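Local coordinates for dehydrogenase (Sinorhizobium meliloti, PDB 3UOE), which probably acts as an oxidoreductase of the malate/L-lactate dehydrogenase (LDH2/MDH2) family, its exact substrate not being established, at residues 66-71 against 203-209; 162-166 against 272-277; 307-311 against 324-330; 58-63 against 332-337. One frame throughout, in Å; residues are numbered along the deposited sequence.

Interaction 1: 66-71 against 203-209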
loop_
_atom_site.group_PDB
_atom_site.type_symbol
_atom_site.label_atom_id
_atom_site.label_comp_id
_atom_site.label_asym_id
_atom_site.label_seq_id
_atom_site.Cartn_x
_atom_site.Cartn_y
_atom_site.Cartn_z
ATOM N N SER A 66 -21.443 4.994 0.467
ATOM C CA SER A 66 -20.718 5.938 -0.379
ATOM C C SER A 66 -20.397 5.345 -1.758
ATOM O O SER A 66 -20.251 6.077 -2.728
ATOM C CB SER A 66 -19.422 6.387 0.300
ATOM O OG SER A 66 -18.524 5.299 0.435
ATOM N N HIS A 67 -20.280 4.019 -1.826
ATOM C CA HIS A 67 -19.955 3.316 -3.068
ATOM C C HIS A 67 -21.102 2.398 -3.479
ATOM O O HIS A 67 -20.920 1.467 -4.271
ATOM C CB HIS A 67 -18.660 2.518 -2.899
ATOM C CG HIS A 67 -17.430 3.377 -2.895
ATOM N ND1 HIS A 67 -17.190 4.326 -1.920
ATOM C CD2 HIS A 67 -16.394 3.455 -3.762
ATOM C CE1 HIS A 67 -16.053 4.946 -2.186
ATOM N NE2 HIS A 67 -15.554 4.446 -3.299
ATOM N N GLY A 68 -22.283 2.671 -2.923
ATOM C CA GLY A 68 -23.467 1.869 -3.171
ATOM C C GLY A 68 -24.361 2.526 -4.201
ATOM O O GLY A 68 -23.881 3.121 -5.166
ATOM N N LEU A 69 -25.667 2.447 -3.977
ATOM C CA LEU A 69 -26.628 2.847 -4.988
ATOM C C LEU A 69 -26.640 4.340 -5.329
ATOM O O LEU A 69 -27.146 4.716 -6.380
ATOM C CB LEU A 69 -28.029 2.357 -4.621
ATOM C CG LEU A 69 -28.238 0.839 -4.752
ATOM C CD1 LEU A 69 -29.394 0.364 -3.877
ATOM C CD2 LEU A 69 -28.451 0.438 -6.213
ATOM N N GLN A 70 -26.091 5.189 -4.461
ATOM C CA GLN A 70 -26.044 6.622 -4.771
ATOM C C GLN A 70 -25.182 6.856 -6.010
ATOM O O GLN A 70 -25.279 7.894 -6.659
ATOM C CB GLN A 70 -25.556 7.464 -3.582
ATOM C CG GLN A 70 -24.056 7.395 -3.305
ATOM C CD GLN A 70 -23.636 8.205 -2.075
ATOM O OE1 GLN A 70 -24.238 8.092 -0.998
ATOM N NE2 GLN A 70 -22.587 9.017 -2.228
ATOM N N ARG A 71 -24.370 5.861 -6.353
ATOM C CA ARG A 71 -23.530 5.916 -7.547
ATOM C C ARG A 71 -24.294 5.643 -8.840
ATOM O O ARG A 71 -23.826 5.981 -9.920
ATOM C CB ARG A 71 -22.425 4.872 -7.442
ATOM C CG ARG A 71 -21.522 5.048 -6.265
ATOM C CD ARG A 71 -20.668 6.259 -6.462
ATOM N NE ARG A 71 -19.765 6.432 -5.340
ATOM C CZ ARG A 71 -18.622 7.101 -5.405
ATOM N NH1 ARG A 71 -18.243 7.646 -6.555
ATOM N NH2 ARG A 71 -17.858 7.212 -4.323
ATOM N N SER A 203 -14.208 9.393 2.457
ATOM C CA SER A 203 -14.626 9.413 1.058
ATOM C C SER A 203 -15.373 10.707 0.708
ATOM O O SER A 203 -16.035 11.298 1.551
ATOM C CB SER A 203 -15.531 8.215 0.773
ATOM O OG SER A 203 -15.927 8.193 -0.592
HETATM N N MSE A 204 -15.270 11.151 -0.540
HETATM C CA MSE A 204 -16.071 12.294 -0.978
HETATM C C MSE A 204 -17.522 11.842 -1.074
HETATM O O MSE A 204 -18.453 12.611 -0.795
HETATM C CB MSE A 204 -15.585 12.825 -2.322
HETATM C CG MSE A 204 -16.289 14.093 -2.785
HETATM SE SE MSE A 204 -16.304 15.533 -1.445
HETATM C CE MSE A 204 -14.577 16.395 -1.780
ATOM N N GLY A 205 -17.704 10.579 -1.460
ATOM C CA GLY A 205 -19.018 9.967 -1.462
ATOM C C GLY A 205 -19.725 10.158 -0.133
ATOM O O GLY A 205 -20.905 10.509 -0.100
ATOM N N LYS A 206 -19.004 9.937 0.964
ATOM C CA LYS A 206 -19.573 10.109 2.298
ATOM C C LYS A 206 -19.861 11.572 2.600
ATOM O O LYS A 206 -20.834 11.891 3.280
ATOM C CB LYS A 206 -18.650 9.538 3.373
ATOM C CG LYS A 206 -19.241 9.604 4.768
ATOM C CD LYS A 206 -18.210 9.282 5.813
ATOM C CE LYS A 206 -17.900 7.799 5.849
ATOM N NZ LYS A 206 -18.982 7.044 6.539
ATOM N N ILE A 207 -19.017 12.464 2.101
ATOM C CA ILE A 207 -19.255 13.877 2.322
ATOM C C ILE A 207 -20.501 14.320 1.560
ATOM O O ILE A 207 -21.295 15.103 2.070
ATOM C CB ILE A 207 -18.029 14.746 1.954
ATOM C CG1 ILE A 207 -16.971 14.656 3.055
ATOM C CG2 ILE A 207 -18.434 16.207 1.750
ATOM C CD1 ILE A 207 -15.685 15.385 2.713
ATOM N N ASN A 208 -20.670 13.799 0.349
ATOM C CA ASN A 208 -21.840 14.111 -0.469
ATOM C C ASN A 208 -23.111 13.693 0.247
ATOM O O ASN A 208 -24.090 14.437 0.277
ATOM C CB ASN A 208 -21.758 13.421 -1.830
ATOM C CG ASN A 208 -20.623 13.951 -2.683
ATOM O OD1 ASN A 208 -20.074 15.020 -2.416
ATOM N ND2 ASN A 208 -20.263 13.207 -3.712
ATOM N N ASN A 209 -23.073 12.503 0.841
ATOM C CA ASN A 209 -24.174 12.009 1.652
ATOM C C ASN A 209 -24.499 12.957 2.805
ATOM O O ASN A 209 -25.670 13.179 3.117
ATOM C CB ASN A 209 -23.881 10.600 2.168
ATOM C CG ASN A 209 -24.945 10.097 3.129
ATOM O OD1 ASN A 209 -24.931 10.425 4.321
ATOM N ND2 ASN A 209 -25.874 9.290 2.615
HETATM O O HOH W 1 -21.287 10.143 -4.830
#
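S66 meets the first turn of helix 204-213 with its methylene: S66 CB rests 3.6 Å from K206 N, against backbone rather than side chain, where G205, without a side chain, lets the two backbones come close. Its hydroxyl turns to the neighbouring ring instead, and S66 OG and H67 ND1 share a hydrogen bond of 2.9 Å in which either could be the donor. That bond helps to fix the rotation of the imidazole, and the ring presents its edge to S203, H67 CE1 lying 3.6 Å from S203 OG. S203 is the N-cap of the helix; its hydroxyl accepts a weak capping bond from G205 N.

Further along, Q70 makes the single direct hydrogen bond between the segments. With CG between backbone N and carbonyl carbon (chi1 75°) and the chain extended beyond it, Q70 NE2 arrives 3.1 Å from G205 O, from above the carbonyl plane. The same oxygen takes the helical bond of N209 N from the opposite face. A water bridges Q70 NE2 to N208 ND2, weakly at the asparagine, whose OD1 is bound to Q237.

R71 folds back at chi2, and R71 NE donates to S66 O at 2.7 Å, nearly in the guanidinium plane. R71 NH2 also sits over one face of the H67 ring, 3.6 Å above the plane and displaced toward the rim, so the start and end of the segment are tied together.

The segment thus links helices 46-61 and 72-80 while resting on the opening turn of helix 204-213, which through M204 and I207 packs on I241 of strand 240-241.

Interaction 2: 162-166 against 272-277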
loop_
_atom_site.group_PDB
_atom_site.type_symbol
_atom_site.label_atom_id
_atom_site.label_comp_id
_atom_site.label_asym_id
_atom_site.label_seq_id
_atom_site.Cartn_x
_atom_site.Cartn_y
_atom_site.Cartn_z
ATOM N N THR A 162 -7.604 5.388 -9.117
ATOM C CA THR A 162 -7.493 6.810 -8.834
ATOM C C THR A 162 -8.812 7.541 -9.106
ATOM O O THR A 162 -9.826 6.916 -9.444
ATOM C CB THR A 162 -6.354 7.452 -9.637
ATOM O OG1 THR A 162 -6.588 7.266 -11.041
ATOM C CG2 THR A 162 -5.008 6.843 -9.235
ATOM N N SER A 163 -8.796 8.864 -8.968
ATOM C CA SER A 163 -10.030 9.648 -9.050
ATOM C C SER A 163 -9.773 11.111 -9.381
ATOM O O SER A 163 -8.639 11.503 -9.613
ATOM C CB SER A 163 -10.756 9.588 -7.706
ATOM O OG SER A 163 -10.121 10.452 -6.786
ATOM N N GLU A 164 -10.844 11.903 -9.403
ATOM C CA GLU A 164 -10.746 13.353 -9.441
ATOM C C GLU A 164 -9.903 13.815 -8.258
ATOM O O GLU A 164 -9.935 13.204 -7.184
ATOM C CB GLU A 164 -12.130 14.007 -9.323
ATOM C CG GLU A 164 -12.984 14.018 -10.589
ATOM C CD GLU A 164 -13.810 12.752 -10.759
ATOM O OE1 GLU A 164 -13.466 11.714 -10.144
ATOM O OE2 GLU A 164 -14.814 12.800 -11.513
ATOM N N ALA A 165 -9.158 14.894 -8.457
ATOM C CA ALA A 165 -8.403 15.513 -7.380
ATOM C C ALA A 165 -9.358 15.958 -6.275
ATOM O O ALA A 165 -10.127 16.901 -6.451
ATOM C CB ALA A 165 -7.610 16.706 -7.920
ATOM N N LEU A 166 -9.321 15.274 -5.138
ATOM C CA LEU A 166 -10.234 15.586 -4.046
ATOM C C LEU A 166 -9.519 15.752 -2.717
ATOM O O LEU A 166 -10.116 16.205 -1.738
ATOM C CB LEU A 166 -11.290 14.488 -3.915
ATOM C CG LEU A 166 -12.201 14.345 -5.132
ATOM C CD1 LEU A 166 -12.976 13.032 -5.071
ATOM C CD2 LEU A 166 -13.127 15.558 -5.258
ATOM N N VAL A 272 -8.275 14.746 -13.876
ATOM C CA VAL A 272 -9.229 13.644 -13.912
ATOM C C VAL A 272 -10.679 14.109 -13.793
ATOM O O VAL A 272 -11.008 14.926 -12.931
ATOM C CB VAL A 272 -8.911 12.588 -12.822
ATOM C CG1 VAL A 272 -10.043 11.561 -12.706
ATOM C CG2 VAL A 272 -7.576 11.906 -13.121
ATOM N N ASN A 273 -11.536 13.607 -14.678
ATOM C CA ASN A 273 -12.986 13.800 -14.546
ATOM C C ASN A 273 -13.719 12.489 -14.843
ATOM O O ASN A 273 -13.099 11.421 -14.964
ATOM C CB ASN A 273 -13.527 14.844 -15.533
ATOM C CG ASN A 273 -12.551 15.961 -15.826
ATOM O OD1 ASN A 273 -11.942 16.007 -16.905
ATOM N ND2 ASN A 273 -12.418 16.888 -14.889
ATOM N N GLY A 274 -15.038 12.583 -15.001
ATOM C CA GLY A 274 -15.809 11.474 -15.533
ATOM C C GLY A 274 -16.290 10.460 -14.518
ATOM O O GLY A 274 -16.884 9.451 -14.879
ATOM N N THR A 275 -16.029 10.719 -13.243
ATOM C CA THR A 275 -16.501 9.836 -12.190
ATOM C C THR A 275 -17.637 10.493 -11.395
ATOM O O THR A 275 -18.640 9.852 -11.078
ATOM C CB THR A 275 -15.334 9.429 -11.274
ATOM O OG1 THR A 275 -14.830 8.150 -11.695
ATOM C CG2 THR A 275 -15.762 9.366 -9.836
ATOM N N LEU A 276 -17.486 11.779 -11.108
ATOM C CA LEU A 276 -18.492 12.525 -10.368
ATOM C C LEU A 276 -19.264 13.494 -11.268
ATOM O O LEU A 276 -19.941 14.392 -10.784
ATOM C CB LEU A 276 -17.834 13.290 -9.216
ATOM C CG LEU A 276 -17.041 12.407 -8.247
ATOM C CD1 LEU A 276 -16.264 13.273 -7.275
ATOM C CD2 LEU A 276 -17.956 11.433 -7.503
ATOM N N ASP A 277 -19.135 13.328 -12.577
ATOM C CA ASP A 277 -19.894 14.139 -13.516
ATOM C C ASP A 277 -20.378 13.254 -14.644
ATOM O O ASP A 277 -19.921 12.128 -14.803
ATOM C CB ASP A 277 -19.040 15.290 -14.078
ATOM C CG ASP A 277 -17.977 14.808 -15.056
ATOM O OD1 ASP A 277 -18.340 14.305 -16.143
ATOM O OD2 ASP A 277 -16.775 14.933 -14.737
HETATM O O HOH W 2 -15.819 15.070 -12.230
HETATM O O HOH W 3 -10.033 16.504 -10.695
#
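E164 reaches across to the bend at T275 and L276, and one oxygen of its carboxylate does most of the work. The chain turns at chi2 (87°), which carries the acid alongside the opposite backbone; on the way, E164 CG passes 3.2 Å from V272 O. E164 OE2 then accepts two main-chain bonds, from L276 N at 2.9 Å and from T275 N at 3.0 Å. Both donors come on the syn side but from opposite faces of the carboxylate plane, so the oxygen is held between consecutive amides. The other oxygen, E164 OE1, faces the T275 side chain, 3.2 Å from T275 CB, and is buried by the contact with no polar partner in the model.

A third donor to E164 OE2 is a water at 2.6 Å, which also donates to D277 OD2. The two acids thereby share a water, an arrangement that probably eases the repulsion between them. D277 is fixed in turn by G274 N, which meets OD2 from above the carboxylate plane, and by I279 N and H280 N at OD1.

Two further contacts flank the acid less directly: V272 CG1 lies against the S163 main chain, 3.4 Å from S163 C, and L166 and L276 meet tip to tip, L166 CD1 and L276 CD1 being 4.0 Å apart. A second water joins A165 N to V272 O.

The arrangement is one of two irregular loops pinned by a carboxylate that accepts hydrogen bonds from two successive backbone amides, here joining the connection after strand 156-161 to the one leading into strand 285-291.

Interaction 3: 307-311 against 324-330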
loop_
_atom_site.group_PDB
_atom_site.type_symbol
_atom_site.label_atom_id
_atom_site.label_comp_id
_atom_site.label_asym_id
_atom_site.label_seq_id
_atom_site.Cartn_x
_atom_site.Cartn_y
_atom_site.Cartn_z
ATOM N N LEU A 307 -4.054 -15.799 12.016
ATOM C CA LEU A 307 -5.151 -14.843 12.112
ATOM C C LEU A 307 -6.094 -15.196 13.276
ATOM O O LEU A 307 -6.568 -14.311 13.990
ATOM C CB LEU A 307 -5.913 -14.740 10.790
ATOM C CG LEU A 307 -5.112 -14.356 9.542
ATOM C CD1 LEU A 307 -5.986 -14.404 8.290
ATOM C CD2 LEU A 307 -4.463 -12.980 9.688
ATOM N N ASP A 308 -6.355 -16.486 13.476
ATOM C CA ASP A 308 -7.180 -16.916 14.603
ATOM C C ASP A 308 -6.534 -16.469 15.910
ATOM O O ASP A 308 -7.203 -15.930 16.795
ATOM C CB ASP A 308 -7.370 -18.435 14.605
ATOM C CG ASP A 308 -8.411 -18.894 13.605
ATOM O OD1 ASP A 308 -9.226 -18.056 13.164
ATOM O OD2 ASP A 308 -8.413 -20.097 13.262
ATOM N N ARG A 309 -5.229 -16.701 16.016
ATOM C CA ARG A 309 -4.451 -16.266 17.167
ATOM C C ARG A 309 -4.670 -14.775 17.450
ATOM O O ARG A 309 -4.931 -14.375 18.589
ATOM C CB ARG A 309 -2.963 -16.564 16.940
ATOM C CG ARG A 309 -2.077 -16.235 18.122
ATOM C CD ARG A 309 -0.604 -16.504 17.831
ATOM N NE ARG A 309 0.229 -16.142 18.976
ATOM C CZ ARG A 309 1.515 -16.455 19.108
ATOM N NH1 ARG A 309 2.146 -17.145 18.171
ATOM N NH2 ARG A 309 2.171 -16.075 20.190
ATOM N N LEU A 310 -4.570 -13.959 16.406
ATOM C CA LEU A 310 -4.786 -12.517 16.538
ATOM C C LEU A 310 -6.183 -12.192 17.076
ATOM O O LEU A 310 -6.336 -11.345 17.961
ATOM C CB LEU A 310 -4.547 -11.810 15.199
ATOM C CG LEU A 310 -3.143 -11.245 14.942
ATOM C CD1 LEU A 310 -2.082 -12.285 15.241
ATOM C CD2 LEU A 310 -3.003 -10.715 13.512
ATOM N N ARG A 311 -7.195 -12.871 16.542
ATOM C CA ARG A 311 -8.579 -12.662 16.971
ATOM C C ARG A 311 -8.771 -12.953 18.461
ATOM O O ARG A 311 -9.612 -12.337 19.120
ATOM C CB ARG A 311 -9.534 -13.542 16.156
ATOM C CG ARG A 311 -9.767 -13.075 14.724
ATOM C CD ARG A 311 -11.031 -13.720 14.143
ATOM N NE ARG A 311 -11.189 -13.421 12.724
ATOM C CZ ARG A 311 -10.643 -14.140 11.754
ATOM N NH1 ARG A 311 -9.906 -15.204 12.054
ATOM N NH2 ARG A 311 -10.826 -13.799 10.487
ATOM N N ILE A 324 -9.913 -9.052 12.206
ATOM C CA ILE A 324 -9.123 -9.111 10.987
ATOM C C ILE A 324 -9.853 -8.375 9.864
ATOM O O ILE A 324 -11.073 -8.504 9.732
ATOM C CB ILE A 324 -8.915 -10.565 10.547
ATOM C CG1 ILE A 324 -8.399 -11.403 11.722
ATOM C CG2 ILE A 324 -7.966 -10.634 9.364
ATOM C CD1 ILE A 324 -7.133 -10.863 12.374
ATOM N N PRO A 325 -9.114 -7.591 9.056
ATOM C CA PRO A 325 -9.734 -6.866 7.939
ATOM C C PRO A 325 -10.641 -7.773 7.123
ATOM O O PRO A 325 -10.194 -8.816 6.630
ATOM C CB PRO A 325 -8.530 -6.416 7.109
ATOM C CG PRO A 325 -7.462 -6.186 8.139
ATOM C CD PRO A 325 -7.682 -7.264 9.200
ATOM N N GLY A 326 -11.908 -7.390 6.997
ATOM C CA GLY A 326 -12.889 -8.252 6.363
ATOM C C GLY A 326 -13.936 -8.835 7.307
ATOM O O GLY A 326 -15.027 -9.190 6.871
ATOM N N ASP A 327 -13.616 -8.941 8.595
ATOM C CA ASP A 327 -14.593 -9.418 9.582
ATOM C C ASP A 327 -15.805 -8.493 9.666
ATOM O O ASP A 327 -16.953 -8.932 9.541
ATOM C CB ASP A 327 -13.968 -9.533 10.978
ATOM C CG ASP A 327 -12.922 -10.631 11.064
ATOM O OD1 ASP A 327 -12.891 -11.518 10.178
ATOM O OD2 ASP A 327 -12.130 -10.603 12.029
ATOM N N GLY A 328 -15.548 -7.213 9.894
ATOM C CA GLY A 328 -16.626 -6.256 10.049
ATOM C C GLY A 328 -17.568 -6.271 8.858
ATOM O O GLY A 328 -18.783 -6.388 9.015
ATOM N N ALA A 329 -17.001 -6.161 7.662
ATOM C CA ALA A 329 -17.788 -6.145 6.438
ATOM C C ALA A 329 -18.672 -7.388 6.349
ATOM O O ALA A 329 -19.859 -7.303 6.009
ATOM C CB ALA A 329 -16.876 -6.044 5.226
ATOM N N ARG A 330 -18.096 -8.543 6.664
ATOM C CA ARG A 330 -18.855 -9.789 6.630
ATOM C C ARG A 330 -19.981 -9.814 7.657
ATOM O O ARG A 330 -21.090 -10.241 7.349
ATOM C CB ARG A 330 -17.939 -11.008 6.796
ATOM C CG ARG A 330 -17.355 -11.488 5.474
ATOM C CD ARG A 330 -16.681 -12.834 5.619
ATOM N NE ARG A 330 -15.547 -12.758 6.529
ATOM C CZ ARG A 330 -14.309 -12.448 6.151
ATOM N NH1 ARG A 330 -14.027 -12.189 4.869
ATOM N NH2 ARG A 330 -13.347 -12.407 7.063
#
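I324 is the close-packed centre of this contact. I324 CD1 lies 3.8 Å from L307 O and 3.9 Å from L310 CB, fitted against the last turn of helix 300-311, while CG2 faces the CD2 of L307. The isoleucine also crosses R311 at about a right angle, and I324 CG1 sits 3.4 Å off one face of the R311 guanidinium, displaced toward its rim. F193 of strand 193-197 adds to this apolar side, and Y250 of the second subunit packs on I324, as L258 and L176 of that subunit do on L307 and L310, so the apolar part of the contact belongs to the dimer interface.

Between the segments' helices the chain makes a type II turn, I324 to D327, whose third position is G326, the N-cap of helix 327-339. D327, in the first turn of that helix, curls back so that D327 OD2 accepts from I324 N at 2.7 Å, from above the carboxylate plane. This bond and the turn's own D327 N to I324 O link the two residues twice.

The polar, more accessible side is built differently. R311 extends from CG to NE and grips D327 side-on, R311 NE to D327 OD2 and R311 NH2 to D327 OD1, each at 3.1 Å; the second bond uses the syn lone pair, and the two planes are inclined by 35°. R311 NE and I324 N approach OD2 from opposite faces. The network runs outward at both ends, from R311 NH1 to the exposed D308 and, weakly, from D327 OD1 to R330, whose guanidinium lies over G326 O and donates to P192 O.

Interaction 4: 58-63 against 332-337; sequences EAELRG and RRAAAA
R333 leaves helix 327-339 with chi1 near 180° (-174°), so that CG points opposite the main-chain nitrogen, and with an extended chain, while E58 bends at chi2 (-62°); together these torsions bring guanidinium and carboxylate edge to edge, their planes only 7° apart. The grip is side-on: R333 NE meets E58 OE1 and R333 NH2 meets E58 OE2, each at 2.7 Å, each on a syn lone pair and almost in the guanidinium plane. L61 CD1 lies over one face of that group. OE1 also takes R62 NH1 in a salt bridge, so one buried acid is shared by two arginines, and R62 in turn reaches E148.

Beside this pair, A336 CB packs 3.9 Å from L61 CD2, and R333 CA makes a CA-H...O contact of 3.4 Å with L61 O.

At the more exposed edge R332, bent at chi3, donates from R332 NE to R62 O at 2.9 Å, from above the carbonyl plane. A water receives from R332 NH2 and donates to the same oxygen.

R62 immediately precedes G63, the positive-phi C' residue of the Schellman motif that ends helix 46-61; the second helix thus packs on a helix C-terminus, and R332 donates to the carbonyl of the residue just past the last helical one.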
loop_
_atom_site.group_PDB
_atom_site.type_symbol
_atom_site.label_atom_id
_atom_site.label_comp_id
_atom_site.label_asym_id
_atom_site.label_seq_id
_atom_site.Cartn_x
_atom_site.Cartn_y
_atom_site.Cartn_z
ATOM N N GLU A 58 -23.451 -4.857 -2.829
ATOM C CA GLU A 58 -22.482 -5.350 -1.862
ATOM C C GLU A 58 -21.958 -4.200 -1.007
ATOM O O GLU A 58 -21.782 -4.346 0.198
ATOM C CB GLU A 58 -21.326 -6.086 -2.551
ATOM C CG GLU A 58 -21.677 -7.471 -3.100
ATOM C CD GLU A 58 -22.115 -8.465 -2.021
ATOM O OE1 GLU A 58 -21.635 -8.391 -0.874
ATOM O OE2 GLU A 58 -22.950 -9.337 -2.326
ATOM N N ALA A 59 -21.715 -3.055 -1.634
ATOM C CA ALA A 59 -21.330 -1.855 -0.898
ATOM C C ALA A 59 -22.396 -1.497 0.145
ATOM O O ALA A 59 -22.079 -1.344 1.328
ATOM C CB ALA A 59 -21.088 -0.682 -1.852
ATOM N N GLU A 60 -23.648 -1.366 -0.302
ATOM C CA GLU A 60 -24.783 -1.113 0.594
ATOM C C GLU A 60 -24.827 -2.134 1.736
ATOM O O GLU A 60 -24.858 -1.762 2.901
ATOM C CB GLU A 60 -26.105 -1.168 -0.171
ATOM C CG GLU A 60 -26.261 -0.118 -1.245
ATOM C CD GLU A 60 -26.438 1.283 -0.681
ATOM O OE1 GLU A 60 -26.469 1.441 0.555
ATOM O OE2 GLU A 60 -26.554 2.230 -1.481
ATOM N N LEU A 61 -24.810 -3.420 1.390
ATOM C CA LEU A 61 -24.915 -4.487 2.393
ATOM C C LEU A 61 -23.791 -4.440 3.425
ATOM O O LEU A 61 -23.983 -4.817 4.587
ATOM C CB LEU A 61 -24.941 -5.872 1.725
ATOM C CG LEU A 61 -26.145 -6.277 0.870
ATOM C CD1 LEU A 61 -25.814 -7.513 0.032
ATOM C CD2 LEU A 61 -27.405 -6.508 1.720
ATOM N N ARG A 62 -22.618 -3.976 3.000
ATOM C CA ARG A 62 -21.440 -3.980 3.867
ATOM C C ARG A 62 -21.248 -2.682 4.650
ATOM O O ARG A 62 -20.241 -2.502 5.331
ATOM C CB ARG A 62 -20.181 -4.299 3.059
ATOM C CG ARG A 62 -20.189 -5.697 2.473
ATOM C CD ARG A 62 -19.063 -5.906 1.484
ATOM N NE ARG A 62 -18.782 -7.327 1.353
ATOM C CZ ARG A 62 -18.860 -8.007 0.217
ATOM N NH1 ARG A 62 -19.180 -7.383 -0.908
ATOM N NH2 ARG A 62 -18.596 -9.307 0.200
ATOM N N GLY A 63 -22.212 -1.776 4.550
ATOM C CA GLY A 63 -22.135 -0.518 5.270
ATOM C C GLY A 63 -21.248 0.519 4.600
ATOM O O GLY A 63 -20.690 1.387 5.271
ATOM N N ARG A 332 -21.507 -7.173 8.877
ATOM C CA ARG A 332 -22.523 -6.228 8.414
ATOM C C ARG A 332 -23.337 -6.796 7.257
ATOM O O ARG A 332 -24.553 -6.618 7.207
ATOM C CB ARG A 332 -21.902 -4.888 8.034
ATOM C CG ARG A 332 -21.334 -4.137 9.223
ATOM C CD ARG A 332 -20.826 -2.742 8.852
ATOM N NE ARG A 332 -19.556 -2.764 8.124
ATOM C CZ ARG A 332 -18.356 -2.766 8.701
ATOM N NH1 ARG A 332 -18.252 -2.765 10.028
ATOM N NH2 ARG A 332 -17.259 -2.773 7.949
ATOM N N ARG A 333 -22.680 -7.506 6.343
ATOM C CA ARG A 333 -23.399 -8.065 5.196
ATOM C C ARG A 333 -24.465 -9.047 5.663
ATOM O O ARG A 333 -25.609 -8.986 5.226
ATOM C CB ARG A 333 -22.454 -8.752 4.210
ATOM C CG ARG A 333 -23.148 -9.213 2.947
ATOM C CD ARG A 333 -22.226 -10.041 2.056
ATOM N NE ARG A 333 -22.802 -10.196 0.725
ATOM C CZ ARG A 333 -23.779 -11.050 0.420
ATOM N NH1 ARG A 333 -24.300 -11.835 1.351
ATOM N NH2 ARG A 333 -24.246 -11.113 -0.821
ATOM N N ALA A 334 -24.071 -9.944 6.560
ATOM C CA ALA A 334 -24.969 -10.960 7.088
ATOM C C ALA A 334 -26.197 -10.338 7.748
ATOM O O ALA A 334 -27.297 -10.861 7.629
ATOM C CB ALA A 334 -24.233 -11.867 8.074
ATOM N N ALA A 335 -26.007 -9.220 8.440
ATOM C CA ALA A 335 -27.115 -8.574 9.139
ATOM C C ALA A 335 -28.052 -7.826 8.183
ATOM O O ALA A 335 -29.262 -7.796 8.388
ATOM C CB ALA A 335 -26.588 -7.634 10.227
ATOM N N ALA A 336 -27.501 -7.230 7.131
ATOM C CA ALA A 336 -28.322 -6.467 6.195
ATOM C C ALA A 336 -29.086 -7.373 5.236
ATOM O O ALA A 336 -30.178 -7.033 4.782
ATOM C CB ALA A 336 -27.473 -5.456 5.432
ATOM N N ALA A 337 -28.519 -8.528 4.913
ATOM C CA ALA A 337 -29.225 -9.468 4.053
ATOM C C ALA A 337 -30.483 -9.924 4.776
ATOM O O ALA A 337 -31.506 -10.224 4.160
ATOM C CB ALA A 337 -28.334 -10.665 3.691
HETATM O O HOH W 4 -17.656 -1.932 5.053
#

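In the fold
Interactions 1, 2 and 4 form a chain of neighbours: interaction 1 touches interaction 2 through M204 and L166, and interaction 4 through L69 N and E60 OE2, a probable hydrogen bond. Interactions 3 and 4 share helix 327-339, one using its start and the other its middle. All four are partly buried, but interactions 1 and 2 lie nearer the chain's centre and depend on backbone groups, bound by an amide or a carboxylate. Interactions 3 and 4 are farther out and use arginine-carboxylate pairs beside apolar packing. Interaction 3, about 32 Å from interaction 2 between centres, is the one touched by the second subunit.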